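Local coordinates for solute binding protein MsmE (Bacillus subtilis subsp. subtilis str. 168, PDB 4R6H) that binds melibiose, raffinose and stachyose as the solute-binding component of the ABC transporter MelEDC-MsmX, which imports them, at residues A[47-50]-A[51-55]. Residues are numbered along the deposited sequence; the frame is centred on the assembly and turned at random.
Sequences RDTF and RKLAA
D48 and R51, one helical turn apart, form a salt bridge on the exposed side of the helix: OD1 of D48 lies 3.3 Å from NH1 of R51, at the edge of the guanidinium and in its plane. The carboxylate and guanidinium planes are 43° apart, and the contact is made by a single oxygen and a single nitrogen. R51 gets there by running back toward the start of the helix, with CG anti to its carbonyl carbon (chi1 -69°) and the chain extended as far as NE. This course brings NH1 to 3.8 Å from R47 CB. Water 1 then joins the two arginines, accepting from R47 NH1 at 3.0 Å and from R51 NH2 at 3.2 Å, in the plane of both guanidinium groups; R47 NE is hydrogen-bonded to M41 O.

Four successive i to i+4 backbone hydrogen bonds define regular alpha-helix, from R51 N to R47 O (3.0 Å, N-H...O 161°) through to A54 N to F50 O (2.8 Å). This is helix 44-60, the crossover of the beta-alpha-beta unit formed with parallel strands 33-38 and 64-69.

Apolar contacts occupy the buried side. F50 and A54 both touch L68 of strand 64-69, and F50 and L53 both reach M330 of helix 320-331. Within the helix, L53 CD1 comes 4.3 Å from T49 CG2.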
ATOM      1  N   ARG A  47     -11.523 -10.591  -7.059  1.00 19.80           N
ATOM      2  CA  ARG A  47     -11.603 -12.024  -7.184  1.00 20.54           C
ATOM      3  C   ARG A  47     -12.416 -12.454  -8.387  1.00 20.22           C
ATOM      4  O   ARG A  47     -12.016 -13.385  -9.080  1.00 23.70           O
ATOM      5  CB  ARG A  47     -12.120 -12.636  -5.869  1.00 21.95           C
ATOM      6  CG  ARG A  47     -11.211 -12.359  -4.711  1.00 22.72           C
ATOM      7  CD  ARG A  47     -11.598 -13.148  -3.481  1.00 25.13           C
ATOM      8  NE  ARG A  47     -10.704 -12.873  -2.349  1.00 25.72           N
ATOM      9  CZ  ARG A  47     -10.879 -13.350  -1.113  1.00 37.36           C
ATOM     10  NH1 ARG A  47     -11.912 -14.153  -0.828  1.00 36.72           N
ATOM     11  NH2 ARG A  47     -10.010 -13.049  -0.164  1.00 32.42           N
ATOM     12  N   ASP A  48     -13.584 -11.848  -8.609  1.00 21.20           N
ATOM     13  CA  ASP A  48     -14.425 -12.216  -9.742  1.00 23.88           C
ATOM     14  C   ASP A  48     -13.751 -11.929 -11.098  1.00 21.65           C
ATOM     15  O   ASP A  48     -13.826 -12.713 -12.018  1.00 24.14           O
ATOM     16  CB  ASP A  48     -15.793 -11.520  -9.675  1.00 28.95           C
ATOM     17  CG  ASP A  48     -16.593 -11.895  -8.427  1.00 53.29           C
ATOM     18  OD1 ASP A  48     -16.198 -12.845  -7.707  1.00 44.27           O
ATOM     19  OD2 ASP A  48     -17.611 -11.202  -8.152  1.00 46.74           O
ATOM     20  N   THR A  49     -13.069 -10.792 -11.215  1.00 19.20           N
ATOM     21  CA  THR A  49     -12.415 -10.454 -12.434  1.00 20.79           C
ATOM     22  C   THR A  49     -11.234 -11.397 -12.712  1.00 16.94           C
ATOM     23  O   THR A  49     -11.003 -11.755 -13.864  1.00 18.83           O
ATOM     24  CB  THR A  49     -11.967  -8.967 -12.441  1.00 20.48           C
ATOM     25  OG1 THR A  49     -13.126  -8.130 -12.340  1.00 19.70           O
ATOM     26  CG2 THR A  49     -11.204  -8.606 -13.695  1.00 20.73           C
ATOM     27  N   PHE A  50     -10.461 -11.720 -11.675  1.00 18.31           N
ATOM     28  CA  PHE A  50      -9.371 -12.667 -11.826  1.00 19.42           C
ATOM     29  C   PHE A  50      -9.914 -14.033 -12.291  1.00 21.56           C
ATOM     30  O   PHE A  50      -9.358 -14.608 -13.236  1.00 20.24           O
ATOM     31  CB  PHE A  50      -8.548 -12.720 -10.535  1.00 18.95           C
ATOM     32  CG  PHE A  50      -7.083 -13.117 -10.700  1.00 20.10           C
ATOM     33  CD1 PHE A  50      -6.564 -13.605 -11.904  1.00 24.03           C
ATOM     34  CD2 PHE A  50      -6.227 -13.033  -9.615  1.00 19.46           C
ATOM     35  CE1 PHE A  50      -5.239 -13.972 -11.997  1.00 23.73           C
ATOM     36  CE2 PHE A  50      -4.895 -13.401  -9.710  1.00 21.50           C
ATOM     37  CZ  PHE A  50      -4.409 -13.893 -10.893  1.00 21.45           C
ATOM     38  N   ARG A  51     -11.036 -14.495 -11.719  1.00 21.48           N
ATOM     39  CA  ARG A  51     -11.638 -15.740 -12.169  1.00 22.54           C
ATOM     40  C   ARG A  51     -12.110 -15.646 -13.624  1.00 21.61           C
ATOM     41  O   ARG A  51     -11.941 -16.598 -14.364  1.00 24.25           O
ATOM     42  CB  ARG A  51     -12.801 -16.152 -11.256  1.00 22.24           C
ATOM     43  CG  ARG A  51     -12.335 -16.580  -9.871  1.00 27.23           C
ATOM     44  CD  ARG A  51     -13.476 -17.145  -9.042  1.00 33.49           C
ATOM     45  NE  ARG A  51     -13.094 -17.253  -7.630  1.00 43.00           N
ATOM     46  CZ  ARG A  51     -13.537 -16.454  -6.655  1.00 41.96           C
ATOM     47  NH1 ARG A  51     -14.420 -15.473  -6.904  1.00 42.39           N
ATOM     48  NH2 ARG A  51     -13.119 -16.650  -5.406  1.00 51.87           N
ATOM     49  N   LYS A  52     -12.667 -14.509 -14.032  1.00 20.94           N
ATOM     50  CA  LYS A  52     -13.133 -14.369 -15.399  0.50 22.18           C
ATOM     51  C   LYS A  52     -11.928 -14.410 -16.362  1.00 22.15           C
ATOM     52  O   LYS A  52     -11.983 -15.025 -17.414  1.00 22.56           O
ATOM     53  CB  LYS A  52     -14.039 -13.131 -15.556  0.50 34.71           C
ATOM     54  CG  LYS A  52     -13.434 -11.897 -16.193  0.50 67.51           C
ATOM     55  CD  LYS A  52     -13.903 -11.773 -17.628  0.50 45.01           C
ATOM     56  CE  LYS A  52     -15.103 -10.843 -17.744  0.50 28.93           C
ATOM     57  NZ  LYS A  52     -15.150 -10.200 -19.073  0.50 35.79           N
ATOM     58  N   LEU A  53     -10.813 -13.772 -15.998  1.00 19.03           N
ATOM     59  CA  LEU A  53      -9.655 -13.810 -16.835  1.00 18.08           C
ATOM     60  C   LEU A  53      -9.030 -15.212 -16.874  1.00 21.84           C
ATOM     61  O   LEU A  53      -8.528 -15.618 -17.895  1.00 21.25           O
ATOM     62  CB  LEU A  53      -8.634 -12.753 -16.388  1.00 18.43           C
ATOM     63  CG  LEU A  53      -9.023 -11.319 -16.732  1.00 20.63           C
ATOM     64  CD1 LEU A  53      -8.036 -10.390 -16.036  1.00 22.10           C
ATOM     65  CD2 LEU A  53      -9.060 -11.031 -18.229  1.00 23.30           C
ATOM     66  N   ALA A  54      -9.059 -15.914 -15.747  1.00 19.99           N
ATOM     67  CA  ALA A  54      -8.590 -17.314 -15.715  1.00 21.85           C
ATOM     68  C   ALA A  54      -9.446 -18.166 -16.640  1.00 25.14           C
ATOM     69  O   ALA A  54      -8.911 -18.974 -17.422  1.00 23.74           O
ATOM     70  CB  ALA A  54      -8.599 -17.861 -14.331  1.00 22.92           C
ATOM     71  N   ALA A  55     -10.757 -17.956 -16.620  1.00 24.00           N
ATOM     72  CA  ALA A  55     -11.633 -18.695 -17.542  1.00 25.92           C
ATOM     73  C   ALA A  55     -11.331 -18.398 -19.029  1.00 23.93           C
ATOM     74  O   ALA A  55     -11.386 -19.296 -19.885  1.00 26.99           O
ATOM     75  CB  ALA A  55     -13.077 -18.428 -17.207  1.00 26.00           C
TER
HETATM   76  O   HOH W   1     -13.923 -15.467  -2.565  1.00 46.04           O